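Local coordinates for SVP1-like protein 2 (Kluyveromyces lactis, PDB 4EXV) that probably binds phosphatidylinositol 3-phosphate and related phosphoinositides as a seven-bladed PROPPIN beta-propeller and thereby associates with membranes in autophagy-related transport, at residues A[311-317]-A[329-335]; A[283-287]-A[305-310]; A[53-58]-A[69-73]; A[216-222]-A[276-280]. All blocks are in the same frame, centred on the assembly; numbering follows the deposited sequence.

Contact 1 (A[311-317]-A[329-335])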
loop_
_atom_site.group_PDB
_atom_site.type_symbol
_atom_site.label_atom_id
_atom_site.label_comp_id
_atom_site.label_asym_id
_atom_site.label_seq_id
_atom_site.Cartn_x
_atom_site.Cartn_y
_atom_site.Cartn_z
ATOM N N ARG A 311 0.875 11.072 15.879
ATOM C CA ARG A 311 2.195 10.424 15.887
ATOM C C ARG A 311 2.154 9.194 16.808
ATOM O O ARG A 311 2.935 9.059 17.749
ATOM C CB ARG A 311 3.286 11.432 16.302
ATOM C CG ARG A 311 3.466 12.619 15.311
ATOM C CD ARG A 311 4.207 13.838 15.903
ATOM N NE ARG A 311 3.307 14.981 16.146
ATOM C CZ ARG A 311 3.684 16.170 16.632
ATOM N NH1 ARG A 311 4.959 16.406 16.943
ATOM N NH2 ARG A 311 2.782 17.134 16.809
ATOM N N LEU A 312 1.220 8.294 16.510
ATOM C CA LEU A 312 0.815 7.253 17.446
ATOM C C LEU A 312 0.673 5.917 16.732
ATOM O O LEU A 312 0.152 5.867 15.622
ATOM C CB LEU A 312 -0.533 7.649 18.057
ATOM C CG LEU A 312 -1.318 6.683 18.946
ATOM C CD1 LEU A 312 -0.610 6.463 20.293
ATOM C CD2 LEU A 312 -2.752 7.201 19.144
ATOM N N ALA A 313 1.120 4.835 17.365
ATOM C CA ALA A 313 1.074 3.517 16.727
ATOM C C ALA A 313 0.329 2.448 17.525
ATOM O O ALA A 313 0.886 1.846 18.467
ATOM C CB ALA A 313 2.477 3.036 16.395
ATOM N N ASP A 314 -0.919 2.204 17.118
ATOM C CA ASP A 314 -1.772 1.161 17.704
ATOM C C ASP A 314 -1.372 -0.230 17.253
ATOM O O ASP A 314 -1.265 -0.496 16.044
ATOM C CB ASP A 314 -3.232 1.372 17.305
ATOM C CG ASP A 314 -3.872 2.518 18.041
ATOM O OD1 ASP A 314 -3.337 2.888 19.111
ATOM O OD2 ASP A 314 -4.905 3.044 17.550
ATOM N N THR A 315 -1.177 -1.127 18.216
ATOM C CA THR A 315 -0.949 -2.517 17.848
ATOM C C THR A 315 -2.090 -3.484 18.281
ATOM O O THR A 315 -2.602 -3.430 19.396
ATOM C CB THR A 315 0.522 -2.982 18.147
ATOM O OG1 THR A 315 0.529 -4.218 18.864
ATOM C CG2 THR A 315 1.289 -1.910 18.928
ATOM N N PHE A 316 -2.503 -4.329 17.341
ATOM C CA PHE A 316 -3.669 -5.180 17.482
ATOM C C PHE A 316 -3.274 -6.633 17.410
ATOM O O PHE A 316 -2.450 -6.999 16.580
ATOM C CB PHE A 316 -4.641 -4.905 16.338
ATOM C CG PHE A 316 -5.267 -3.541 16.381
ATOM C CD1 PHE A 316 -6.511 -3.351 16.990
ATOM C CD2 PHE A 316 -4.627 -2.450 15.807
ATOM C CE1 PHE A 316 -7.108 -2.095 17.034
ATOM C CE2 PHE A 316 -5.213 -1.180 15.842
ATOM C CZ PHE A 316 -6.460 -1.003 16.461
ATOM N N LYS A 317 -3.864 -7.470 18.262
ATOM C CA LYS A 317 -3.674 -8.921 18.155
ATOM C C LYS A 317 -4.856 -9.570 17.448
ATOM O O LYS A 317 -5.996 -9.152 17.627
ATOM C CB LYS A 317 -3.450 -9.564 19.524
ATOM C CG LYS A 317 -2.473 -10.749 19.491
ATOM C CD LYS A 317 -3.176 -12.110 19.455
ATOM C CE LYS A 317 -2.166 -13.261 19.450
ATOM N NZ LYS A 317 -2.334 -14.201 20.609
ATOM N N LEU A 329 -10.418 -9.410 17.477
ATOM C CA LEU A 329 -9.277 -8.506 17.550
ATOM C C LEU A 329 -9.198 -7.867 18.924
ATOM O O LEU A 329 -10.219 -7.508 19.499
ATOM C CB LEU A 329 -9.418 -7.386 16.504
ATOM C CG LEU A 329 -9.166 -7.711 15.036
ATOM C CD1 LEU A 329 -9.956 -6.765 14.147
ATOM C CD2 LEU A 329 -7.670 -7.651 14.735
ATOM N N GLN A 330 -7.993 -7.712 19.455
ATOM C CA GLN A 330 -7.815 -6.805 20.584
ATOM C C GLN A 330 -6.662 -5.838 20.346
ATOM O O GLN A 330 -5.806 -6.053 19.496
ATOM C CB GLN A 330 -7.648 -7.559 21.898
ATOM C CG GLN A 330 -6.399 -8.371 21.956
ATOM C CD GLN A 330 -6.324 -9.224 23.188
ATOM O OE1 GLN A 330 -7.228 -9.202 24.022
ATOM N NE2 GLN A 330 -5.236 -9.988 23.315
ATOM N N LEU A 331 -6.670 -4.760 21.111
ATOM C CA LEU A 331 -5.702 -3.691 20.989
ATOM C C LEU A 331 -4.697 -3.780 22.134
ATOM O O LEU A 331 -4.975 -3.329 23.237
ATOM C CB LEU A 331 -6.462 -2.376 21.047
ATOM C CG LEU A 331 -5.758 -1.034 21.165
ATOM C CD1 LEU A 331 -4.727 -0.811 20.073
ATOM C CD2 LEU A 331 -6.835 0.021 21.100
ATOM N N ASN A 332 -3.539 -4.377 21.863
ATOM C CA ASN A 332 -2.520 -4.661 22.877
ATOM C C ASN A 332 -1.916 -3.431 23.511
ATOM O O ASN A 332 -1.608 -3.420 24.712
ATOM C CB ASN A 332 -1.341 -5.413 22.239
ATOM C CG ASN A 332 -1.720 -6.796 21.755
ATOM O OD1 ASN A 332 -2.637 -7.444 22.302
ATOM N ND2 ASN A 332 -1.014 -7.270 20.722
ATOM N N GLN A 333 -1.721 -2.407 22.683
ATOM C CA GLN A 333 -0.709 -1.398 22.953
ATOM C C GLN A 333 -0.836 -0.163 22.087
ATOM O O GLN A 333 -1.118 -0.255 20.883
ATOM C CB GLN A 333 0.662 -2.005 22.680
ATOM C CG GLN A 333 1.676 -1.772 23.761
ATOM C CD GLN A 333 3.008 -2.407 23.407
ATOM O OE1 GLN A 333 3.139 -3.066 22.359
ATOM N NE2 GLN A 333 4.006 -2.215 24.272
ATOM N N ARG A 334 -0.612 0.987 22.721
ATOM C CA ARG A 334 -0.438 2.267 22.037
ATOM C C ARG A 334 0.901 2.889 22.443
ATOM O O ARG A 334 1.177 3.094 23.631
ATOM C CB ARG A 334 -1.588 3.227 22.359
ATOM C CG ARG A 334 -2.947 2.555 22.538
ATOM C CD ARG A 334 -4.094 3.566 22.563
ATOM N NE ARG A 334 -4.481 4.011 21.222
ATOM C CZ ARG A 334 -5.470 4.862 20.968
ATOM N NH1 ARG A 334 -6.191 5.371 21.963
ATOM N NH2 ARG A 334 -5.744 5.205 19.717
ATOM N N ASN A 335 1.744 3.160 21.457
ATOM C CA ASN A 335 3.011 3.826 21.718
ATOM C C ASN A 335 3.095 5.119 20.924
ATOM O O ASN A 335 2.720 5.159 19.755
ATOM C CB ASN A 335 4.194 2.911 21.380
ATOM C CG ASN A 335 4.034 1.520 21.962
ATOM O OD1 ASN A 335 3.680 1.359 23.136
ATOM N ND2 ASN A 335 4.271 0.503 21.137
#
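A beta bulge lets an antiparallel hairpin absorb an extra residue without breaking its pairing, and the outer hairpin of the last propeller blade contains a clear case. Arg311 and Leu312, both facing Trp307, make a G1 bulge that leads into the strand; Leu312 CD2 then lies over the guanidinium face of Arg334, 3.6 Å from NH2. Ala313 N donates to Asn335 O (2.9 Å), with a weak return bond. Asp314 forms a salt bridge to Arg334, OD1 to NE at 2.7 Å, while its OD2 also accepts from Trp307 NE1. At Thr315, whose N reaches Gln333 O at 2.8 Å, a classic bulge at Asn332 and Gln333 shifts the register by one. Phe316 therefore pairs with Leu331, whose CD1 sits 4.1 Å from the ring centroid in a CH-pi contact. Lys317 and Gln330 exchange two backbone bonds. Since Arg334 NH2 also donates to Lys285 O, the charge pair joins this antiparallel edge to the preceding blade as well as closing the hairpin.

Contact 2 (A[283-287]-A[305-310])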
loop_
_atom_site.group_PDB
_atom_site.type_symbol
_atom_site.label_atom_id
_atom_site.label_comp_id
_atom_site.label_asym_id
_atom_site.label_seq_id
_atom_site.Cartn_x
_atom_site.Cartn_y
_atom_site.Cartn_z
ATOM N N LYS A 283 -13.855 -1.564 16.574
ATOM C CA LYS A 283 -14.189 -0.135 16.567
ATOM C C LYS A 283 -13.020 0.656 17.130
ATOM O O LYS A 283 -12.541 0.350 18.212
ATOM C CB LYS A 283 -15.454 0.142 17.374
ATOM C CG LYS A 283 -16.594 -0.848 17.141
ATOM C CD LYS A 283 -17.214 -0.738 15.736
ATOM C CE LYS A 283 -18.190 -1.910 15.480
ATOM N NZ LYS A 283 -18.951 -1.803 14.188
ATOM N N LEU A 284 -12.574 1.677 16.402
ATOM C CA LEU A 284 -11.300 2.341 16.695
ATOM C C LEU A 284 -11.410 3.577 17.590
ATOM O O LEU A 284 -12.445 4.251 17.622
ATOM C CB LEU A 284 -10.597 2.719 15.391
ATOM C CG LEU A 284 -10.226 1.538 14.495
ATOM C CD1 LEU A 284 -9.698 2.020 13.146
ATOM C CD2 LEU A 284 -9.207 0.676 15.210
ATOM N N LYS A 285 -10.316 3.871 18.296
ATOM C CA LYS A 285 -10.226 5.032 19.194
ATOM C C LYS A 285 -9.563 6.232 18.513
ATOM O O LYS A 285 -8.354 6.229 18.232
ATOM C CB LYS A 285 -9.478 4.656 20.468
ATOM C CG LYS A 285 -9.881 3.294 21.033
ATOM C CD LYS A 285 -9.627 3.198 22.538
ATOM C CE LYS A 285 -10.548 4.130 23.323
ATOM N NZ LYS A 285 -10.554 3.831 24.791
ATOM N N VAL A 286 -10.372 7.269 18.290
ATOM C CA VAL A 286 -10.085 8.293 17.290
ATOM C C VAL A 286 -10.420 9.724 17.733
ATOM O O VAL A 286 -11.335 9.929 18.521
ATOM C CB VAL A 286 -10.869 7.965 16.016
ATOM C CG1 VAL A 286 -11.151 9.228 15.211
ATOM C CG2 VAL A 286 -10.119 6.918 15.203
ATOM N N SER A 287 -9.679 10.706 17.220
ATOM C CA SER A 287 -9.953 12.114 17.498
ATOM C C SER A 287 -9.938 12.972 16.221
ATOM O O SER A 287 -10.734 13.911 16.056
ATOM C CB SER A 287 -8.948 12.652 18.513
ATOM O OG SER A 287 -7.665 12.778 17.928
ATOM N N ILE A 305 -1.583 0.024 13.363
ATOM C CA ILE A 305 -2.146 1.181 12.696
ATOM C C ILE A 305 -1.397 2.436 13.088
ATOM O O ILE A 305 -1.117 2.668 14.263
ATOM C CB ILE A 305 -3.635 1.350 13.002
ATOM C CG1 ILE A 305 -4.395 0.148 12.443
ATOM C CG2 ILE A 305 -4.142 2.673 12.423
ATOM C CD1 ILE A 305 -5.868 0.265 12.545
ATOM N N VAL A 306 -1.066 3.243 12.092
ATOM C CA VAL A 306 -0.328 4.466 12.335
ATOM C C VAL A 306 -1.206 5.679 12.090
ATOM O O VAL A 306 -1.913 5.755 11.088
ATOM C CB VAL A 306 0.910 4.546 11.434
ATOM C CG1 VAL A 306 1.686 5.819 11.702
ATOM C CG2 VAL A 306 1.778 3.326 11.652
ATOM N N TRP A 307 -1.155 6.622 13.018
ATOM C CA TRP A 307 -1.889 7.870 12.895
ATOM C C TRP A 307 -0.903 9.029 12.877
ATOM O O TRP A 307 -0.239 9.293 13.886
ATOM C CB TRP A 307 -2.850 8.057 14.073
ATOM C CG TRP A 307 -3.673 6.846 14.449
ATOM C CD1 TRP A 307 -3.336 5.873 15.348
ATOM C CD2 TRP A 307 -4.977 6.508 13.964
ATOM N NE1 TRP A 307 -4.342 4.937 15.442
ATOM C CE2 TRP A 307 -5.362 5.304 14.607
ATOM C CE3 TRP A 307 -5.852 7.094 13.041
ATOM C CZ2 TRP A 307 -6.588 4.682 14.359
ATOM C CZ3 TRP A 307 -7.066 6.475 12.798
ATOM C CH2 TRP A 307 -7.424 5.278 13.458
ATOM N N PRO A 308 -0.822 9.735 11.738
ATOM C CA PRO A 308 0.084 10.867 11.500
ATOM C C PRO A 308 -0.121 12.008 12.500
ATOM O O PRO A 308 0.823 12.375 13.198
ATOM C CB PRO A 308 -0.292 11.327 10.097
ATOM C CG PRO A 308 -1.114 10.221 9.513
ATOM C CD PRO A 308 -1.775 9.542 10.636
ATOM N N ASN A 309 -1.338 12.551 12.570
ATOM C CA ASN A 309 -1.665 13.647 13.495
ATOM C C ASN A 309 -1.319 13.433 14.967
ATOM O O ASN A 309 -0.946 14.382 15.651
ATOM C CB ASN A 309 -3.142 14.008 13.399
ATOM C CG ASN A 309 -3.468 14.734 12.122
ATOM O OD1 ASN A 309 -4.017 14.152 11.176
ATOM N ND2 ASN A 309 -3.115 16.017 12.072
ATOM N N ARG A 310 -1.472 12.211 15.470
ATOM C CA ARG A 310 -1.165 11.952 16.869
ATOM C C ARG A 310 0.204 11.305 17.010
ATOM O O ARG A 310 0.647 11.032 18.129
ATOM C CB ARG A 310 -2.240 11.089 17.540
ATOM C CG ARG A 310 -3.611 11.173 16.886
ATOM C CD ARG A 310 -4.695 11.441 17.909
ATOM N NE ARG A 310 -5.112 10.251 18.650
ATOM C CZ ARG A 310 -5.693 10.299 19.851
ATOM N NH1 ARG A 310 -5.905 11.477 20.441
ATOM N NH2 ARG A 310 -6.052 9.176 20.469
#
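Neighbouring propeller blades commonly adhere through side chains rather than shared strands, and Trp307 shows the principle well. It ends the second strand of the last blade and extends its six-membered ring toward the loop that leaves the sixth blade. Val286 CG2 approaches its CH2 to 3.6 Å, and Leu284 CD1 comes to 4.0 Å from the same CH2, near the plane of the ring. The polar end of the indole is engaged within its own blade, where NE1 donates to Asp314 OD2. Leu284 extends the apolar patch: its CB points at the partner strand, and its CD1 also meets Ile305 CD1 at 4.3 Å, while Phe316 packs against both residues. Arg310, in the turn beyond the strand, contributes nearly as much buried surface as Trp307, but at the solvent-exposed end of the contact. Ser287 CB lies over one face of its guanidinium, and Ser287 OG is 3.3 Å from Arg310 CD. The 3.3 Å approach of Ser287 OG to Arg310 NH1 has too poor an angle for a hydrogen bond. Cohesion between these two segments thus rests on van der Waals packing, running from an apolar cluster of Leu284, Val286, Ile305 and Trp307 to a solvent-facing arginine.

Contact 3 (A[53-58]-A[69-73])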
loop_
_atom_site.group_PDB
_atom_site.type_symbol
_atom_site.label_atom_id
_atom_site.label_comp_id
_atom_site.label_asym_id
_atom_site.label_seq_id
_atom_site.Cartn_x
_atom_site.Cartn_y
_atom_site.Cartn_z
ATOM N N MET A 53 16.923 17.306 7.138
ATOM C CA MET A 53 16.665 17.804 5.788
ATOM C C MET A 53 15.451 18.717 5.636
ATOM O O MET A 53 14.339 18.404 6.067
ATOM C CB MET A 53 16.569 16.656 4.791
ATOM C CG MET A 53 17.926 16.224 4.268
ATOM S SD MET A 53 18.088 16.382 2.488
ATOM C CE MET A 53 17.059 17.821 2.171
ATOM N N PRO A 54 15.679 19.859 4.991
ATOM C CA PRO A 54 14.673 20.848 4.597
ATOM C C PRO A 54 13.881 20.361 3.393
ATOM O O PRO A 54 14.461 19.740 2.490
ATOM C CB PRO A 54 15.536 22.027 4.150
ATOM C CG PRO A 54 16.778 21.369 3.604
ATOM C CD PRO A 54 17.037 20.241 4.554
ATOM N N ASP A 55 12.584 20.647 3.360
ATOM C CA ASP A 55 11.817 20.416 2.135
ATOM C C ASP A 55 11.567 18.938 1.838
ATOM O O ASP A 55 11.159 18.591 0.727
ATOM C CB ASP A 55 12.556 21.000 0.918
ATOM C CG ASP A 55 12.529 22.516 0.871
ATOM O OD1 ASP A 55 11.593 23.119 1.449
ATOM O OD2 ASP A 55 13.444 23.098 0.240
ATOM N N ALA A 56 11.838 18.058 2.796
ATOM C CA ALA A 56 11.520 16.651 2.594
ATOM C C ALA A 56 10.004 16.551 2.573
ATOM O O ALA A 56 9.337 16.992 3.513
ATOM C CB ALA A 56 12.097 15.814 3.704
ATOM N N GLY A 57 9.452 16.004 1.498
ATOM C CA GLY A 57 8.007 15.948 1.368
ATOM C C GLY A 57 7.476 14.532 1.285
ATOM O O GLY A 57 7.497 13.770 2.264
ATOM N N THR A 58 6.969 14.189 0.109
ATOM C CA THR A 58 6.698 12.807 -0.224
ATOM C C THR A 58 7.992 12.014 -0.018
ATOM O O THR A 58 9.030 12.375 -0.551
ATOM C CB THR A 58 6.262 12.714 -1.675
ATOM O OG1 THR A 58 5.043 13.444 -1.846
ATOM C CG2 THR A 58 6.041 11.276 -2.067
ATOM N N ALA A 69 14.192 7.931 -1.431
ATOM C CA ALA A 69 13.781 8.943 -2.380
ATOM C C ALA A 69 12.871 9.930 -1.666
ATOM O O ALA A 69 12.155 9.548 -0.735
ATOM C CB ALA A 69 13.073 8.298 -3.570
ATOM N N PHE A 70 12.924 11.202 -2.071
ATOM C CA PHE A 70 11.973 12.211 -1.576
ATOM C C PHE A 70 11.765 13.385 -2.536
ATOM O O PHE A 70 12.593 13.650 -3.397
ATOM C CB PHE A 70 12.355 12.705 -0.180
ATOM C CG PHE A 70 13.651 13.460 -0.132
ATOM C CD1 PHE A 70 14.857 12.791 0.027
ATOM C CD2 PHE A 70 13.665 14.844 -0.214
ATOM C CE1 PHE A 70 16.049 13.483 0.084
ATOM C CE2 PHE A 70 14.860 15.545 -0.154
ATOM C CZ PHE A 70 16.050 14.861 -0.005
ATOM N N VAL A 71 10.643 14.077 -2.390
ATOM C CA VAL A 71 10.351 15.239 -3.217
ATOM C C VAL A 71 10.654 16.529 -2.476
ATOM O O VAL A 71 10.116 16.775 -1.389
ATOM C CB VAL A 71 8.879 15.268 -3.659
ATOM C CG1 VAL A 71 8.514 16.639 -4.226
ATOM C CG2 VAL A 71 8.610 14.168 -4.675
ATOM N N SER A 72 11.521 17.347 -3.070
ATOM C CA SER A 72 11.800 18.678 -2.543
ATOM C C SER A 72 10.555 19.556 -2.678
ATOM O O SER A 72 9.761 19.424 -3.622
ATOM C CB SER A 72 13.007 19.325 -3.246
ATOM O OG SER A 72 13.735 20.180 -2.362
ATOM N N THR A 73 10.384 20.447 -1.713
ATOM C CA THR A 73 9.223 21.321 -1.699
ATOM C C THR A 73 9.645 22.781 -1.468
ATOM O O THR A 73 10.566 23.285 -2.133
ATOM C CB THR A 73 8.171 20.831 -0.660
ATOM O OG1 THR A 73 8.796 20.650 0.621
ATOM C CG2 THR A 73 7.544 19.497 -1.120
#
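Where a beta-propeller chain passes from the outer strand of one blade to the inner strand of the next, the connecting segment can settle against the new blade; in this propeller residues 53-58, linking the first and second blades, run beside the second strand of the second. Ala69, inside that strand, takes little direct part in the contact; its backbone pairs with Arg60, and its side chain rests on Ile80 and on Leu103 of the third blade. Phe70 does far more. Its ring stacks with His79 and, on the loop side, makes a Met-aromatic contact with Met53, whose SD stands obliquely 4.7 Å from the ring centroid; Ala56 CA lies 4.0 Å from Phe70 CD2. The Phe70 CA also approaches Thr58 O at 3.1 Å, the same carbonyl that accepts a 3.0 Å hydrogen bond from Val71 N. Val71 CG2 meets Thr58 CB at 4.1 Å. The Val71 carbonyl faces Gly57, where a beta carbon would fall only 3.0 Å from that oxygen and clash, so the lack of a side chain lets the loop backbone come close to the strand. Ser72 continues the run, its CA 3.3 Å from Asp55 O, a carbonyl presented by the left-handed conformation of Asp55. At Thr73 the hydroxyl completes the contact: OG1 donates to Asp55 O at 3.1 Å.

Contact 4 (A[216-222]-A[276-280])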
loop_
_atom_site.group_PDB
_atom_site.type_symbol
_atom_site.label_atom_id
_atom_site.label_comp_id
_atom_site.label_asym_id
_atom_site.label_seq_id
_atom_site.Cartn_x
_atom_site.Cartn_y
_atom_site.Cartn_z
ATOM N N ARG A 216 -13.008 -12.986 -5.815
ATOM C CA ARG A 216 -13.662 -13.023 -4.520
ATOM C C ARG A 216 -14.189 -11.631 -4.193
ATOM O O ARG A 216 -13.535 -10.628 -4.473
ATOM C CB ARG A 216 -12.642 -13.499 -3.463
ATOM C CG ARG A 216 -13.198 -13.953 -2.126
ATOM C CD ARG A 216 -14.018 -15.233 -2.230
ATOM N NE ARG A 216 -14.440 -15.672 -0.902
ATOM C CZ ARG A 216 -13.674 -16.390 -0.082
ATOM N NH1 ARG A 216 -12.453 -16.758 -0.470
ATOM N NH2 ARG A 216 -14.120 -16.746 1.123
ATOM N N GLU A 217 -15.378 -11.575 -3.607
ATOM C CA GLU A 217 -16.023 -10.303 -3.300
ATOM C C GLU A 217 -16.482 -10.251 -1.839
ATOM O O GLU A 217 -16.903 -11.250 -1.264
ATOM C CB GLU A 217 -17.208 -10.103 -4.235
ATOM C CG GLU A 217 -17.634 -8.673 -4.397
ATOM C CD GLU A 217 -19.051 -8.541 -4.919
ATOM O OE1 GLU A 217 -19.234 -8.308 -6.140
ATOM O OE2 GLU A 217 -19.987 -8.665 -4.093
ATOM N N PHE A 218 -16.404 -9.082 -1.233
ATOM C CA PHE A 218 -16.738 -8.980 0.169
ATOM C C PHE A 218 -17.600 -7.770 0.438
ATOM O O PHE A 218 -17.699 -6.873 -0.387
ATOM C CB PHE A 218 -15.468 -8.894 1.015
ATOM C CG PHE A 218 -14.619 -10.125 0.970
ATOM C CD1 PHE A 218 -14.946 -11.234 1.738
ATOM C CD2 PHE A 218 -13.488 -10.177 0.176
ATOM C CE1 PHE A 218 -14.166 -12.368 1.712
ATOM C CE2 PHE A 218 -12.707 -11.307 0.139
ATOM C CZ PHE A 218 -13.045 -12.405 0.915
ATOM N N ARG A 219 -18.208 -7.751 1.616
ATOM C CA ARG A 219 -18.970 -6.597 2.059
ATOM C C ARG A 219 -18.408 -5.977 3.340
ATOM O O ARG A 219 -18.239 -6.655 4.355
ATOM C CB ARG A 219 -20.428 -6.991 2.263
ATOM C CG ARG A 219 -21.377 -5.981 1.669
ATOM C CD ARG A 219 -22.816 -6.342 1.952
ATOM N NE ARG A 219 -23.623 -6.304 0.738
ATOM C CZ ARG A 219 -23.922 -5.190 0.077
ATOM N NH1 ARG A 219 -23.469 -4.013 0.513
ATOM N NH2 ARG A 219 -24.667 -5.257 -1.021
ATOM N N ARG A 220 -18.110 -4.684 3.297
ATOM C CA ARG A 220 -17.648 -3.992 4.495
ATOM C C ARG A 220 -18.831 -3.638 5.414
ATOM O O ARG A 220 -18.756 -3.771 6.644
ATOM C CB ARG A 220 -16.847 -2.730 4.142
ATOM C CG ARG A 220 -16.467 -1.932 5.375
ATOM C CD ARG A 220 -16.642 -0.444 5.181
ATOM N NE ARG A 220 -17.915 -0.098 4.550
ATOM C CZ ARG A 220 -19.011 0.260 5.208
ATOM N NH1 ARG A 220 -19.005 0.319 6.528
ATOM N NH2 ARG A 220 -20.110 0.561 4.538
ATOM N N GLY A 221 -19.927 -3.195 4.804
ATOM C CA GLY A 221 -21.078 -2.736 5.549
ATOM C C GLY A 221 -22.166 -2.352 4.581
ATOM O O GLY A 221 -22.027 -2.548 3.376
ATOM N N LEU A 222 -23.252 -1.794 5.095
ATOM C CA LEU A 222 -24.388 -1.487 4.232
ATOM C C LEU A 222 -24.377 -0.039 3.719
ATOM O O LEU A 222 -24.670 0.216 2.544
ATOM C CB LEU A 222 -25.703 -1.827 4.948
ATOM C CG LEU A 222 -25.913 -3.305 5.320
ATOM C CD1 LEU A 222 -27.080 -3.437 6.290
ATOM C CD2 LEU A 222 -26.102 -4.219 4.082
ATOM N N GLU A 276 -20.016 -11.999 1.111
ATOM C CA GLU A 276 -19.261 -12.523 2.273
ATOM C C GLU A 276 -18.641 -11.422 3.154
ATOM O O GLU A 276 -18.194 -10.388 2.660
ATOM C CB GLU A 276 -18.183 -13.528 1.839
ATOM C CG GLU A 276 -17.559 -14.309 3.008
ATOM C CD GLU A 276 -16.239 -15.000 2.636
ATOM O OE1 GLU A 276 -15.953 -15.106 1.419
ATOM O OE2 GLU A 276 -15.488 -15.433 3.552
ATOM N N TRP A 277 -18.599 -11.662 4.460
ATOM C CA TRP A 277 -18.282 -10.601 5.431
ATOM C C TRP A 277 -16.935 -10.724 6.147
ATOM O O TRP A 277 -16.238 -11.743 6.050
ATOM C CB TRP A 277 -19.419 -10.459 6.459
ATOM C CG TRP A 277 -20.669 -10.036 5.790
ATOM C CD1 TRP A 277 -21.433 -10.781 4.933
ATOM C CD2 TRP A 277 -21.285 -8.751 5.866
ATOM N NE1 TRP A 277 -22.499 -10.038 4.483
ATOM C CE2 TRP A 277 -22.427 -8.786 5.040
ATOM C CE3 TRP A 277 -20.987 -7.573 6.557
ATOM C CZ2 TRP A 277 -23.269 -7.686 4.887
ATOM C CZ3 TRP A 277 -21.828 -6.483 6.405
ATOM C CH2 TRP A 277 -22.952 -6.547 5.573
ATOM N N SER A 278 -16.564 -9.659 6.854
ATOM C CA SER A 278 -15.350 -9.695 7.647
ATOM C C SER A 278 -15.471 -10.883 8.606
ATOM O O SER A 278 -16.583 -11.220 9.031
ATOM C CB SER A 278 -15.124 -8.367 8.385
ATOM O OG SER A 278 -16.062 -8.169 9.438
ATOM N N ILE A 279 -14.340 -11.539 8.894
ATOM C CA ILE A 279 -14.290 -12.610 9.886
ATOM C C ILE A 279 -14.264 -11.992 11.269
ATOM O O ILE A 279 -14.643 -12.621 12.260
ATOM C CB ILE A 279 -13.057 -13.528 9.737
ATOM C CG1 ILE A 279 -11.803 -12.709 9.413
ATOM C CG2 ILE A 279 -13.299 -14.595 8.701
ATOM C CD1 ILE A 279 -10.533 -13.519 9.497
ATOM N N CYS A 280 -13.794 -10.758 11.329
ATOM C CA CYS A 280 -13.912 -9.964 12.544
ATOM C C CYS A 280 -13.630 -8.488 12.285
ATOM O O CYS A 280 -13.047 -8.110 11.264
ATOM C CB CYS A 280 -13.015 -10.504 13.656
ATOM S SG CYS A 280 -11.255 -10.401 13.297
#
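Trp277 lays its indole against the side chain of Arg219: Arg219 CB stands 3.9 Å above the centroid of the six-membered ring in a CH-pi contact, and Arg219 CD comes within 3.3 Å of Trp277 CZ2. Gly221 CA and Leu222 CD2 border the same ring, the latter near its plane and 4.2 Å from CH2. Residues 218-221 spell Phe-Arg-Arg-Gly, the signature by which PROPPINs are recognised and to which phosphoinositide binding is generally attributed. Arg220, whose CB points away from residues 276-280, holds a sulfate ion, probably from the crystallisation liquor, in a salt bridge through NH1, consistent with an anion-binding pocket, and gives NE to Gly201 O. Glu276 supplies the polar half of the contact. Its O accepts from Arg219 N at 2.8 Å, while its side chain turns back to Arg216, OE1 lying a very short 2.5 Å from NH2 in a salt bridge. Glu276 directly follows a gap in the model, 271-275, within the loop before the outermost strand of the sixth blade. The two arginines diverge: the aliphatic part of Arg219 packs on the tryptophan, while Arg220 reaches the sulfate; the backbone bond and salt bridge fix the loop's ordered end beside them.

From the N terminus the four contacts run in series; none nests or crosses. Contact 3 closes first, ten residues between its segments, laying the first blade's linker on the second blade's second strand. Contact 4 has the longest span, 53 residues, bringing the outer strand of the fifth blade to the loop before the last strand of the sixth. Contact 2 then links the sixth blade to the seventh, and contact 1 closes the outer hairpin of the seventh. Contacts 1 and 2 reach the same sheet and touch, and contact 1 meets contact 4 where Leu329 packs on Cys280. Contact 3 lies across the propeller, its centre about 38 Å from that of contact 4.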